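Local coordinates for putative lipoprotein (PDB 3QNK) that is of unknown function but, as a SusD-family lipoprotein of the outer membrane, probably helps to bind glycans for uptake, at residues B[18-23]-B[88-93]; B[22-27]-B[108-113]; B[282-287]-B[321-326]; B[310-315]-B[473-478]. All blocks are in the same frame, centred on the assembly; numbering follows the deposited sequence.

Interaction 1. Residues B[18-23]-B[88-93]; sequences TLVKYY and NRFFER
Y23 reaches from helix 17-29 toward F90 and R89 on helix 76-93, and with F90 it carries the larger share of the contact. With CG anti to the backbone N (chi1 -168°), the ring extends away from its own helix, and its CE1 lies 3.8 Å from F90 CB. Nearer the root of the ring, CD1 of Y23 lies at the edge of the F90 ring, near its plane, 3.9 Å from F90 CD2. The tyrosine hydroxyl passes beside the aliphatic start of R89, while its polar partner is the backbone O of K86, about a turn before R89 on helix 76-93. V20 adds the second apolar touch, its CG1 4.0 Å from F90 CE2, the two side chains crossing at about a right angle. This part is buried. The margins are looser: T18, E92 and R93 are exposed, and R89, partly exposed, bends at chi2 and chi3 and ends in a salt bridge with E7. Y22 and L19 instead face the second subunit of the assembly. No hydrogen bond joins the segments, whose axes stay 12.1 Å apart at 152°. Such a nearly antiparallel helix pair, bridged by side chains, is consistent with the SusD alpha-alpha superhelix.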
loop_
_atom_site.group_PDB
_atom_site.type_symbol
_atom_site.label_atom_id
_atom_site.label_comp_id
_atom_site.label_asym_id
_atom_site.label_seq_id
_atom_site.Cartn_x
_atom_site.Cartn_y
_atom_site.Cartn_z
ATOM N N THR B 18 23.714 1.958 -17.389
ATOM C CA THR B 18 22.805 3.063 -17.063
ATOM C C THR B 18 21.521 2.520 -16.438
ATOM O O THR B 18 21.058 3.072 -15.436
ATOM C CB THR B 18 22.540 3.912 -18.304
ATOM O OG1 THR B 18 23.798 4.299 -18.860
ATOM C CG2 THR B 18 21.712 5.144 -18.011
ATOM N N LEU B 19 20.965 1.434 -17.011
ATOM C CA LEU B 19 19.746 0.815 -16.493
ATOM C C LEU B 19 19.998 0.154 -15.133
ATOM O O LEU B 19 19.141 0.245 -14.247
ATOM C CB LEU B 19 19.176 -0.201 -17.485
ATOM C CG LEU B 19 18.647 0.331 -18.814
ATOM C CD1 LEU B 19 18.072 -0.808 -19.634
ATOM C CD2 LEU B 19 17.611 1.443 -18.623
ATOM N N VAL B 20 21.182 -0.471 -14.953
ATOM C CA VAL B 20 21.546 -1.107 -13.684
ATOM C C VAL B 20 21.736 -0.019 -12.646
ATOM O O VAL B 20 21.273 -0.188 -11.514
ATOM C CB VAL B 20 22.774 -2.037 -13.795
ATOM C CG1 VAL B 20 23.195 -2.576 -12.424
ATOM C CG2 VAL B 20 22.491 -3.191 -14.750
ATOM N N LYS B 21 22.349 1.123 -13.039
ATOM C CA LYS B 21 22.537 2.268 -12.141
ATOM C C LYS B 21 21.151 2.836 -11.733
ATOM O O LYS B 21 20.961 3.191 -10.563
ATOM C CB LYS B 21 23.447 3.338 -12.779
ATOM N N TYR B 22 20.168 2.833 -12.681
ATOM C CA TYR B 22 18.790 3.279 -12.436
ATOM C C TYR B 22 18.062 2.323 -11.473
ATOM O O TYR B 22 17.277 2.776 -10.636
ATOM C CB TYR B 22 18.004 3.415 -13.747
ATOM C CG TYR B 22 18.340 4.638 -14.575
ATOM C CD1 TYR B 22 18.918 5.766 -13.992
ATOM C CD2 TYR B 22 18.031 4.693 -15.931
ATOM C CE1 TYR B 22 19.252 6.889 -14.756
ATOM C CE2 TYR B 22 18.336 5.819 -16.704
ATOM C CZ TYR B 22 18.950 6.917 -16.113
ATOM O OH TYR B 22 19.252 8.037 -16.868
ATOM N N TYR B 23 18.360 1.008 -11.565
ATOM C CA TYR B 23 17.779 0.001 -10.680
ATOM C C TYR B 23 18.173 0.299 -9.228
ATOM O O TYR B 23 17.312 0.280 -8.342
ATOM C CB TYR B 23 18.232 -1.416 -11.098
ATOM C CG TYR B 23 17.475 -2.540 -10.423
ATOM C CD1 TYR B 23 17.736 -2.888 -9.096
ATOM C CD2 TYR B 23 16.502 -3.262 -11.109
ATOM C CE1 TYR B 23 17.015 -3.894 -8.459
ATOM C CE2 TYR B 23 15.771 -4.268 -10.479
ATOM C CZ TYR B 23 16.036 -4.583 -9.155
ATOM O OH TYR B 23 15.349 -5.594 -8.540
ATOM N N ASN B 88 16.785 -8.660 -3.616
ATOM C CA ASN B 88 17.049 -10.067 -3.938
ATOM C C ASN B 88 17.115 -10.294 -5.434
ATOM O O ASN B 88 17.905 -11.127 -5.882
ATOM C CB ASN B 88 16.000 -10.970 -3.306
ATOM C CG ASN B 88 16.041 -11.000 -1.802
ATOM O OD1 ASN B 88 17.076 -10.747 -1.172
ATOM N ND2 ASN B 88 14.909 -11.337 -1.193
ATOM N N ARG B 89 16.317 -9.535 -6.206
ATOM C CA ARG B 89 16.356 -9.621 -7.657
ATOM C C ARG B 89 17.679 -9.116 -8.165
ATOM O O ARG B 89 18.277 -9.749 -9.025
ATOM C CB ARG B 89 15.219 -8.825 -8.286
ATOM C CG ARG B 89 15.339 -8.716 -9.803
ATOM C CD ARG B 89 14.799 -9.924 -10.531
ATOM N NE ARG B 89 13.640 -9.538 -11.323
ATOM C CZ ARG B 89 12.434 -10.085 -11.216
ATOM N NH1 ARG B 89 12.212 -11.057 -10.334
ATOM N NH2 ARG B 89 11.437 -9.656 -11.975
ATOM N N PHE B 90 18.142 -7.968 -7.633
ATOM C CA PHE B 90 19.432 -7.400 -8.006
ATOM C C PHE B 90 20.499 -8.479 -7.842
ATOM O O PHE B 90 21.189 -8.825 -8.818
ATOM C CB PHE B 90 19.760 -6.159 -7.151
ATOM C CG PHE B 90 21.106 -5.532 -7.476
ATOM C CD1 PHE B 90 22.272 -5.986 -6.864
ATOM C CD2 PHE B 90 21.206 -4.498 -8.400
ATOM C CE1 PHE B 90 23.508 -5.432 -7.193
ATOM C CE2 PHE B 90 22.440 -3.933 -8.706
ATOM C CZ PHE B 90 23.575 -4.386 -8.082
ATOM N N PHE B 91 20.559 -9.071 -6.615
ATOM C CA PHE B 91 21.524 -10.109 -6.262
ATOM C C PHE B 91 21.455 -11.334 -7.207
ATOM O O PHE B 91 22.501 -11.886 -7.549
ATOM C CB PHE B 91 21.348 -10.536 -4.807
ATOM C CG PHE B 91 21.723 -9.475 -3.803
ATOM C CD1 PHE B 91 22.976 -8.870 -3.839
ATOM C CD2 PHE B 91 20.844 -9.121 -2.780
ATOM C CE1 PHE B 91 23.321 -7.895 -2.900
ATOM C CE2 PHE B 91 21.195 -8.160 -1.836
ATOM C CZ PHE B 91 22.428 -7.555 -1.898
ATOM N N GLU B 92 20.256 -11.696 -7.676
ATOM C CA GLU B 92 20.058 -12.796 -8.619
ATOM C C GLU B 92 20.589 -12.483 -10.013
ATOM O O GLU B 92 21.163 -13.363 -10.657
ATOM C CB GLU B 92 18.561 -13.156 -8.754
ATOM C CG GLU B 92 17.969 -13.926 -7.581
ATOM C CD GLU B 92 16.493 -14.285 -7.661
ATOM O OE1 GLU B 92 15.777 -13.747 -8.540
ATOM O OE2 GLU B 92 16.053 -15.109 -6.826
ATOM N N ARG B 93 20.371 -11.255 -10.501
ATOM C CA ARG B 93 20.683 -10.902 -11.886
ATOM C C ARG B 93 22.017 -10.161 -12.096
ATOM O O ARG B 93 22.455 -10.075 -13.249
ATOM C CB ARG B 93 19.533 -10.060 -12.476
ATOM C CG ARG B 93 18.134 -10.703 -12.382
ATOM C CD ARG B 93 17.530 -10.980 -13.739
ATOM N NE ARG B 93 18.380 -11.884 -14.511
ATOM C CZ ARG B 93 18.459 -11.915 -15.837
ATOM N NH1 ARG B 93 17.728 -11.085 -16.574
ATOM N NH2 ARG B 93 19.275 -12.773 -16.438
#

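Interaction 2. Residues B[22-27]-B[108-113]; sequences YYVNDL and TGEVHF
V111 on helix 101-126 meets both L27 and V24 of helix 17-29. Its CB is 4.4 Å from L27 CD1, and from there the two methyl branches divide the work. CG1, anti to the backbone N (chi1 -173°), lies 3.9 Å from L27 CD1 and also packs against the F91 ring. CG2 comes to 3.8 Å from that same L27 CD1, so the leucine methyl faces both branches at once; it is also 4.3 Å from CG2 of V24 and packs on the ring of F90. The valine thus fills the angle between helices 17-29 and 76-93. These helices and 101-126 form an up-down-up set, in which segments 22-27 and 108-113 run nearly parallel, their axes at 17° and 10.5 Å apart at closest, an arrangement consistent with the TPR-like helical superhelix of SusD relatives. The other methyl of V24, CG1, approaches E110 CB at 4.3 Å. Only the aliphatic base of this glutamate faces V24; its carboxylate goes on to Y28, whose OH is hydrogen-bonded to OE1. L27 also touches K86 and L114, while on another side of helix 17-29 N25 donates from ND2 to the backbone O of I8 of the second subunit.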
loop_
_atom_site.group_PDB
_atom_site.type_symbol
_atom_site.label_atom_id
_atom_site.label_comp_id
_atom_site.label_asym_id
_atom_site.label_seq_id
_atom_site.Cartn_x
_atom_site.Cartn_y
_atom_site.Cartn_z
ATOM N N TYR B 22 20.168 2.833 -12.681
ATOM C CA TYR B 22 18.790 3.279 -12.436
ATOM C C TYR B 22 18.062 2.323 -11.473
ATOM O O TYR B 22 17.277 2.776 -10.636
ATOM C CB TYR B 22 18.004 3.415 -13.747
ATOM C CG TYR B 22 18.340 4.638 -14.575
ATOM C CD1 TYR B 22 18.918 5.766 -13.992
ATOM C CD2 TYR B 22 18.031 4.693 -15.931
ATOM C CE1 TYR B 22 19.252 6.889 -14.756
ATOM C CE2 TYR B 22 18.336 5.819 -16.704
ATOM C CZ TYR B 22 18.950 6.917 -16.113
ATOM O OH TYR B 22 19.252 8.037 -16.868
ATOM N N TYR B 23 18.360 1.008 -11.565
ATOM C CA TYR B 23 17.779 0.001 -10.680
ATOM C C TYR B 23 18.173 0.299 -9.228
ATOM O O TYR B 23 17.312 0.280 -8.342
ATOM C CB TYR B 23 18.232 -1.416 -11.098
ATOM C CG TYR B 23 17.475 -2.540 -10.423
ATOM C CD1 TYR B 23 17.736 -2.888 -9.096
ATOM C CD2 TYR B 23 16.502 -3.262 -11.109
ATOM C CE1 TYR B 23 17.015 -3.894 -8.459
ATOM C CE2 TYR B 23 15.771 -4.268 -10.479
ATOM C CZ TYR B 23 16.036 -4.583 -9.155
ATOM O OH TYR B 23 15.349 -5.594 -8.540
ATOM N N VAL B 24 19.473 0.592 -8.991
ATOM C CA VAL B 24 19.999 0.892 -7.653
ATOM C C VAL B 24 19.374 2.216 -7.153
ATOM O O VAL B 24 19.001 2.288 -5.988
ATOM C CB VAL B 24 21.540 0.879 -7.626
ATOM C CG1 VAL B 24 22.082 1.142 -6.229
ATOM C CG2 VAL B 24 22.069 -0.449 -8.138
ATOM N N ASN B 25 19.148 3.202 -8.051
ATOM C CA ASN B 25 18.472 4.459 -7.686
ATOM C C ASN B 25 17.059 4.188 -7.200
ATOM O O ASN B 25 16.609 4.826 -6.239
ATOM C CB ASN B 25 18.420 5.432 -8.868
ATOM C CG ASN B 25 19.729 6.059 -9.295
ATOM O OD1 ASN B 25 20.832 5.730 -8.814
ATOM N ND2 ASN B 25 19.625 6.980 -10.236
ATOM N N ASP B 26 16.370 3.208 -7.846
ATOM C CA ASP B 26 15.024 2.785 -7.462
ATOM C C ASP B 26 15.043 2.167 -6.075
ATOM O O ASP B 26 14.108 2.381 -5.298
ATOM C CB ASP B 26 14.456 1.806 -8.490
ATOM C CG ASP B 26 13.010 1.414 -8.257
ATOM O OD1 ASP B 26 12.163 2.324 -8.162
ATOM O OD2 ASP B 26 12.718 0.186 -8.238
ATOM N N LEU B 27 16.121 1.416 -5.753
ATOM C CA LEU B 27 16.270 0.780 -4.443
ATOM C C LEU B 27 16.484 1.841 -3.371
ATOM O O LEU B 27 15.925 1.724 -2.281
ATOM C CB LEU B 27 17.402 -0.260 -4.429
ATOM C CG LEU B 27 17.215 -1.494 -5.297
ATOM C CD1 LEU B 27 18.501 -2.278 -5.406
ATOM C CD2 LEU B 27 16.165 -2.388 -4.744
ATOM N N THR B 108 26.874 -3.623 -5.696
ATOM C CA THR B 108 26.431 -4.774 -4.890
ATOM C C THR B 108 26.491 -4.412 -3.394
ATOM O O THR B 108 25.571 -4.747 -2.660
ATOM C CB THR B 108 27.241 -6.026 -5.228
ATOM O OG1 THR B 108 27.196 -6.221 -6.639
ATOM C CG2 THR B 108 26.708 -7.273 -4.548
ATOM N N GLY B 109 27.534 -3.688 -2.986
ATOM C CA GLY B 109 27.718 -3.217 -1.621
ATOM C C GLY B 109 26.588 -2.316 -1.179
ATOM O O GLY B 109 26.089 -2.463 -0.069
ATOM N N GLU B 110 26.124 -1.431 -2.076
ATOM C CA GLU B 110 25.026 -0.498 -1.828
ATOM C C GLU B 110 23.726 -1.256 -1.610
ATOM O O GLU B 110 22.974 -0.910 -0.702
ATOM C CB GLU B 110 24.872 0.514 -2.977
ATOM C CG GLU B 110 26.148 1.246 -3.378
ATOM C CD GLU B 110 25.959 2.458 -4.265
ATOM O OE1 GLU B 110 25.197 3.362 -3.863
ATOM O OE2 GLU B 110 26.625 2.550 -5.321
ATOM N N VAL B 111 23.492 -2.328 -2.379
ATOM C CA VAL B 111 22.295 -3.166 -2.254
ATOM C C VAL B 111 22.366 -3.981 -0.951
ATOM O O VAL B 111 21.320 -4.152 -0.305
ATOM C CB VAL B 111 22.073 -4.048 -3.504
ATOM C CG1 VAL B 111 20.742 -4.776 -3.426
ATOM C CG2 VAL B 111 22.116 -3.194 -4.772
ATOM N N HIS B 112 23.587 -4.405 -0.517
ATOM C CA HIS B 112 23.760 -5.110 0.765
ATOM C C HIS B 112 23.351 -4.199 1.912
ATOM O O HIS B 112 22.644 -4.642 2.826
ATOM C CB HIS B 112 25.200 -5.594 0.983
ATOM C CG HIS B 112 25.494 -6.890 0.300
ATOM N ND1 HIS B 112 24.928 -8.083 0.738
ATOM C CD2 HIS B 112 26.246 -7.135 -0.802
ATOM C CE1 HIS B 112 25.356 -9.009 -0.110
ATOM N NE2 HIS B 112 26.154 -8.485 -1.051
ATOM N N PHE B 113 23.784 -2.912 1.845
ATOM C CA PHE B 113 23.481 -1.888 2.841
ATOM C C PHE B 113 21.987 -1.646 2.893
ATOM O O PHE B 113 21.430 -1.567 3.985
ATOM C CB PHE B 113 24.239 -0.571 2.531
ATOM C CG PHE B 113 23.858 0.584 3.429
ATOM C CD1 PHE B 113 24.370 0.681 4.719
ATOM C CD2 PHE B 113 22.937 1.537 3.008
ATOM C CE1 PHE B 113 23.995 1.724 5.559
ATOM C CE2 PHE B 113 22.572 2.597 3.842
ATOM C CZ PHE B 113 23.096 2.675 5.118
#

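Interaction 3. Residues B[282-287]-B[321-326]; sequences DAFEMA and ANIVFH
Across this contact the backbones stay well apart, with 10.1 Å between the CA atoms of F284 and N322, and side chains alone span the distance between the turn after helix 278-283 and the point where helix 317-322 gives way to strand 323-324. This helix-to-strand transition belongs to the SusD family region of the chain, and I323 is the first residue to leave helical angles; the short strand that it starts pairs antiparallel with 360-361. F284 sits opposite the transition. Its CG is anti to the carbonyl carbon (chi1 -75°), which sends the ring toward both N322 and I323. The ring tip divides between them: CZ lies 4.0 Å from N322 CB, while CE2 lies 3.9 Å from I323 CG1 and 4.0 Å from its CD1. The isoleucine therefore presents both carbons of its longer branch, folded back at chi2 (-51°), chiefly to CE2. N322 CB makes that residue's nearest approach to the ring, and its amide, tilted 50° from the ring plane, lies only slightly farther. The amide is occupied by hydrogen bonds, ND2 with the backbone O of R318 and OD1 with K363 NZ, so a buried polar group is satisfied beside an aromatic one. I445 of helix 432-446 also touches F284, as does R318 of helix 317-322. The shorter branch of I323 serves a different neighbour: its CG2 lies in the plane of the F325 ring, at the ring edge, 3.9 Å from CD2.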
loop_
_atom_site.group_PDB
_atom_site.type_symbol
_atom_site.label_atom_id
_atom_site.label_comp_id
_atom_site.label_asym_id
_atom_site.label_seq_id
_atom_site.Cartn_x
_atom_site.Cartn_y
_atom_site.Cartn_z
ATOM N N ASP B 282 11.345 18.812 30.886
ATOM C CA ASP B 282 11.955 18.674 32.217
ATOM C C ASP B 282 13.327 18.019 32.177
ATOM O O ASP B 282 14.133 18.270 33.075
ATOM C CB ASP B 282 11.035 17.850 33.136
ATOM C CG ASP B 282 9.822 18.603 33.702
ATOM O OD1 ASP B 282 9.789 19.865 33.597
ATOM O OD2 ASP B 282 8.928 17.940 34.284
ATOM N N ALA B 283 13.587 17.169 31.144
ATOM C CA ALA B 283 14.819 16.416 30.976
ATOM C C ALA B 283 15.982 17.266 30.380
ATOM O O ALA B 283 17.146 16.848 30.479
ATOM C CB ALA B 283 14.556 15.208 30.116
ATOM N N PHE B 284 15.691 18.448 29.789
ATOM C CA PHE B 284 16.733 19.347 29.288
ATOM C C PHE B 284 17.376 20.060 30.463
ATOM O O PHE B 284 16.697 20.696 31.261
ATOM C CB PHE B 284 16.190 20.366 28.286
ATOM C CG PHE B 284 15.889 19.804 26.928
ATOM C CD1 PHE B 284 16.887 19.712 25.958
ATOM C CD2 PHE B 284 14.607 19.395 26.601
ATOM C CE1 PHE B 284 16.607 19.198 24.691
ATOM C CE2 PHE B 284 14.319 18.891 25.331
ATOM C CZ PHE B 284 15.319 18.782 24.387
ATOM N N GLU B 285 18.674 19.889 30.601
ATOM C CA GLU B 285 19.453 20.470 31.682
ATOM C C GLU B 285 19.692 21.942 31.491
ATOM O O GLU B 285 19.593 22.452 30.370
ATOM C CB GLU B 285 20.817 19.779 31.752
ATOM C CG GLU B 285 20.788 18.351 32.260
ATOM C CD GLU B 285 22.133 17.681 32.101
ATOM O OE1 GLU B 285 23.093 18.133 32.765
ATOM O OE2 GLU B 285 22.249 16.753 31.265
HETATM N N MSE B 286 20.117 22.609 32.579
HETATM C CA MSE B 286 20.551 24.000 32.549
HETATM C C MSE B 286 21.880 24.050 31.786
HETATM O O MSE B 286 22.560 23.022 31.682
HETATM C CB MSE B 286 20.698 24.539 33.979
HETATM C CG MSE B 286 19.408 24.480 34.757
HETATM SE SE MSE B 286 17.970 25.457 33.893
HETATM C CE MSE B 286 18.517 27.250 34.196
ATOM N N ALA B 287 22.268 25.226 31.270
ATOM C CA ALA B 287 23.506 25.384 30.483
ATOM C C ALA B 287 24.750 24.916 31.217
ATOM O O ALA B 287 25.702 24.531 30.542
ATOM C CB ALA B 287 23.680 26.817 30.053
ATOM N N ALA B 321 17.232 24.371 20.427
ATOM C CA ALA B 321 17.431 23.733 19.135
ATOM C C ALA B 321 16.299 22.782 18.806
ATOM O O ALA B 321 16.012 22.580 17.629
ATOM C CB ALA B 321 18.747 22.973 19.127
ATOM N N ASN B 322 15.670 22.176 19.822
ATOM C CA ASN B 322 14.608 21.194 19.624
ATOM C C ASN B 322 13.177 21.684 19.888
ATOM O O ASN B 322 12.227 21.134 19.300
ATOM C CB ASN B 322 14.828 20.027 20.590
ATOM C CG ASN B 322 15.862 19.032 20.189
ATOM O OD1 ASN B 322 15.518 17.943 19.743
ATOM N ND2 ASN B 322 17.135 19.329 20.448
ATOM N N ILE B 323 13.003 22.607 20.864
ATOM C CA ILE B 323 11.678 22.980 21.327
ATOM C C ILE B 323 11.230 24.364 20.873
ATOM O O ILE B 323 11.930 25.352 21.099
ATOM C CB ILE B 323 11.640 22.858 22.895
ATOM C CG1 ILE B 323 12.152 21.480 23.423
ATOM C CG2 ILE B 323 10.281 23.189 23.481
ATOM C CD1 ILE B 323 11.531 20.173 22.800
ATOM N N VAL B 324 10.019 24.413 20.279
ATOM C CA VAL B 324 9.273 25.618 19.931
ATOM C C VAL B 324 8.271 25.772 21.096
ATOM O O VAL B 324 7.408 24.895 21.289
ATOM C CB VAL B 324 8.585 25.556 18.529
ATOM C CG1 VAL B 324 7.742 26.806 18.262
ATOM C CG2 VAL B 324 9.595 25.332 17.419
ATOM N N PHE B 325 8.441 26.849 21.898
ATOM C CA PHE B 325 7.630 27.120 23.095
ATOM C C PHE B 325 7.008 28.551 23.063
ATOM O O PHE B 325 7.273 29.329 22.160
ATOM C CB PHE B 325 8.475 26.920 24.374
ATOM C CG PHE B 325 9.783 27.684 24.299
ATOM C CD1 PHE B 325 9.839 29.037 24.617
ATOM C CD2 PHE B 325 10.954 27.054 23.882
ATOM C CE1 PHE B 325 11.020 29.746 24.488
ATOM C CE2 PHE B 325 12.135 27.768 23.764
ATOM C CZ PHE B 325 12.153 29.114 24.045
ATOM N N HIS B 326 6.134 28.859 24.033
ATOM C CA HIS B 326 5.487 30.159 24.129
ATOM C C HIS B 326 6.552 31.223 24.154
ATOM O O HIS B 326 7.419 31.209 25.028
ATOM C CB HIS B 326 4.616 30.228 25.378
ATOM C CG HIS B 326 3.879 31.527 25.526
ATOM N ND1 HIS B 326 2.773 31.820 24.743
ATOM C CD2 HIS B 326 4.095 32.564 26.372
ATOM C CE1 HIS B 326 2.357 33.007 25.135
ATOM N NE2 HIS B 326 3.113 33.495 26.109
#

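Interaction 4. Residues B[310-315]-B[473-478]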
loop_
_atom_site.group_PDB
_atom_site.type_symbol
_atom_site.label_atom_id
_atom_site.label_comp_id
_atom_site.label_asym_id
_atom_site.label_seq_id
_atom_site.Cartn_x
_atom_site.Cartn_y
_atom_site.Cartn_z
ATOM N N GLY B 310 11.878 30.372 35.748
ATOM C CA GLY B 310 12.583 30.618 34.485
ATOM C C GLY B 310 12.467 29.478 33.514
ATOM O O GLY B 310 13.469 29.093 32.889
ATOM N N ILE B 311 11.240 28.917 33.420
ATOM C CA ILE B 311 10.935 27.694 32.687
ATOM C C ILE B 311 11.727 27.594 31.367
ATOM O O ILE B 311 12.403 26.577 31.175
ATOM C CB ILE B 311 9.418 27.425 32.507
ATOM C CG1 ILE B 311 9.184 26.072 31.831
ATOM C CG2 ILE B 311 8.685 28.575 31.805
ATOM C CD1 ILE B 311 8.049 25.320 32.240
ATOM N N TYR B 312 11.740 28.653 30.539
ATOM C CA TYR B 312 12.424 28.591 29.241
ATOM C C TYR B 312 13.731 29.394 29.194
ATOM O O TYR B 312 14.295 29.547 28.117
ATOM C CB TYR B 312 11.476 29.034 28.103
ATOM C CG TYR B 312 10.140 28.317 28.127
ATOM C CD1 TYR B 312 10.069 26.930 28.271
ATOM C CD2 TYR B 312 8.948 29.019 27.988
ATOM C CE1 TYR B 312 8.847 26.269 28.278
ATOM C CE2 TYR B 312 7.714 28.368 28.028
ATOM C CZ TYR B 312 7.671 26.992 28.179
ATOM O OH TYR B 312 6.472 26.324 28.189
ATOM N N GLU B 313 14.231 29.859 30.361
ATOM C CA GLU B 313 15.470 30.600 30.536
ATOM C C GLU B 313 16.616 29.678 30.996
ATOM O O GLU B 313 16.403 28.725 31.738
ATOM C CB GLU B 313 15.241 31.719 31.586
ATOM C CG GLU B 313 14.555 32.988 31.071
ATOM C CD GLU B 313 13.773 33.837 32.067
ATOM O OE1 GLU B 313 14.100 33.796 33.276
ATOM O OE2 GLU B 313 12.839 34.557 31.632
ATOM N N GLY B 314 17.814 29.992 30.549
ATOM C CA GLY B 314 19.083 29.381 30.948
ATOM C C GLY B 314 19.369 27.934 30.629
ATOM O O GLY B 314 20.297 27.352 31.212
ATOM N N ARG B 315 18.621 27.367 29.671
ATOM C CA ARG B 315 18.758 25.965 29.265
ATOM C C ARG B 315 19.969 25.732 28.380
ATOM O O ARG B 315 20.541 26.689 27.840
ATOM C CB ARG B 315 17.494 25.516 28.518
ATOM C CG ARG B 315 16.217 25.482 29.344
ATOM C CD ARG B 315 16.253 24.609 30.591
ATOM N NE ARG B 315 14.955 24.713 31.237
ATOM C CZ ARG B 315 14.078 23.722 31.314
ATOM N NH1 ARG B 315 14.411 22.500 30.919
ATOM N NH2 ARG B 315 12.876 23.932 31.842
ATOM N N VAL B 473 1.714 22.166 29.021
ATOM C CA VAL B 473 1.360 23.448 29.625
ATOM C C VAL B 473 0.173 24.070 28.862
ATOM O O VAL B 473 -0.091 23.718 27.712
ATOM C CB VAL B 473 2.535 24.457 29.806
ATOM C CG1 VAL B 473 3.613 23.879 30.713
ATOM C CG2 VAL B 473 3.116 24.925 28.466
ATOM N N ARG B 474 -0.541 24.979 29.531
ATOM C CA ARG B 474 -1.683 25.725 29.031
ATOM C C ARG B 474 -1.543 27.124 29.573
ATOM O O ARG B 474 -1.352 27.272 30.778
ATOM C CB ARG B 474 -2.954 25.037 29.524
ATOM C CG ARG B 474 -4.244 25.699 29.207
ATOM C CD ARG B 474 -5.364 24.875 29.820
ATOM N NE ARG B 474 -5.872 25.498 31.045
ATOM C CZ ARG B 474 -6.330 24.839 32.103
ATOM N NH1 ARG B 474 -6.364 23.511 32.108
ATOM N NH2 ARG B 474 -6.773 25.500 33.158
ATOM N N PHE B 475 -1.582 28.145 28.707
ATOM C CA PHE B 475 -1.442 29.538 29.141
ATOM C C PHE B 475 -2.793 30.157 29.478
ATOM O O PHE B 475 -3.781 30.029 28.745
ATOM C CB PHE B 475 -0.678 30.384 28.127
ATOM C CG PHE B 475 0.819 30.169 28.288
ATOM C CD1 PHE B 475 1.422 28.978 27.867
ATOM C CD2 PHE B 475 1.624 31.153 28.859
ATOM C CE1 PHE B 475 2.786 28.762 28.055
ATOM C CE2 PHE B 475 2.992 30.931 29.039
ATOM C CZ PHE B 475 3.556 29.735 28.650
ATOM N N VAL B 476 -2.827 30.783 30.651
ATOM C CA VAL B 476 -4.012 31.440 31.224
ATOM C C VAL B 476 -3.881 32.977 31.063
ATOM O O VAL B 476 -4.847 33.707 31.281
ATOM C CB VAL B 476 -4.282 31.005 32.693
ATOM C CG1 VAL B 476 -4.550 29.505 32.769
ATOM C CG2 VAL B 476 -3.140 31.397 33.625
ATOM N N SER B 477 -2.698 33.447 30.638
ATOM C CA SER B 477 -2.426 34.857 30.390
ATOM C C SER B 477 -1.247 34.933 29.439
ATOM O O SER B 477 -0.635 33.897 29.213
ATOM C CB SER B 477 -2.156 35.594 31.704
ATOM O OG SER B 477 -0.787 35.515 32.055
ATOM N N PRO B 478 -0.847 36.112 28.904
ATOM C CA PRO B 478 0.341 36.156 28.025
ATOM C C PRO B 478 1.638 35.731 28.710
ATOM O O PRO B 478 2.610 35.426 28.025
ATOM C CB PRO B 478 0.441 37.639 27.640
ATOM C CG PRO B 478 -0.880 38.161 27.819
ATOM C CD PRO B 478 -1.452 37.455 29.015
#
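Y312 meets V473 and F475 at the edge strand 469-475 through van der Waals contacts. Its OH lies 3.6 Å from V473 CG2, the two side chains coming from opposite directions; with V473 CG1 anti to the carbonyl carbon (chi1 -61°), CG2 falls in the crowded position between backbone N and carbonyl carbon. Between the rings, Y312 CE2 and F475 CZ are 4.4 Å apart, each at the edge of the other and near its plane, so they meet without stacking. Stacking is reserved for other partners: F325 for Y312 and H326 for F475. I311 CG2 sits over the centre of one face of the Y312 ring, 3.7 Å above its plane. Polar bonds lie within the loop or reach Y359, whose OH is hydrogen-bonded to that of Y312. A type I turn from G310 to E313 is closed by E313 N to G310 O at 2.7 Å, and R315 NH2 makes a weak bond to I311 O at 2.8 Å. No hydrogen bond crosses the two segments, which implies that van der Waals packing holds the loop before helix 317-322 to the rim of the three-stranded sheet, while the tyrosine hydroxyl is satisfied by a third part of the chain.

How the interactions relate
From the N terminus, helix 17-29 opens both of the first two contacts. Interaction 1 closes the loop back from helix 76-93, and interaction 2 closes a longer one from helix 101-126; with centres 7 Å apart and Y22 and Y23 in common, they form one three-helix core beside the second subunit. Both loops are complete before the second pair begins. There, 282-287, 310-315, 321-326 and 473-478 alternate along the chain, so interactions 3 and 4 cross, their centres 11 Å apart. H326 and P478, and A287 and G314, link them directly. On the opposite side of the chain's centre, interaction 3 joins the ends of helices 278-283 and 317-322, and interaction 4 ties the loop between 304-305 and 317-322 to strand 469-475.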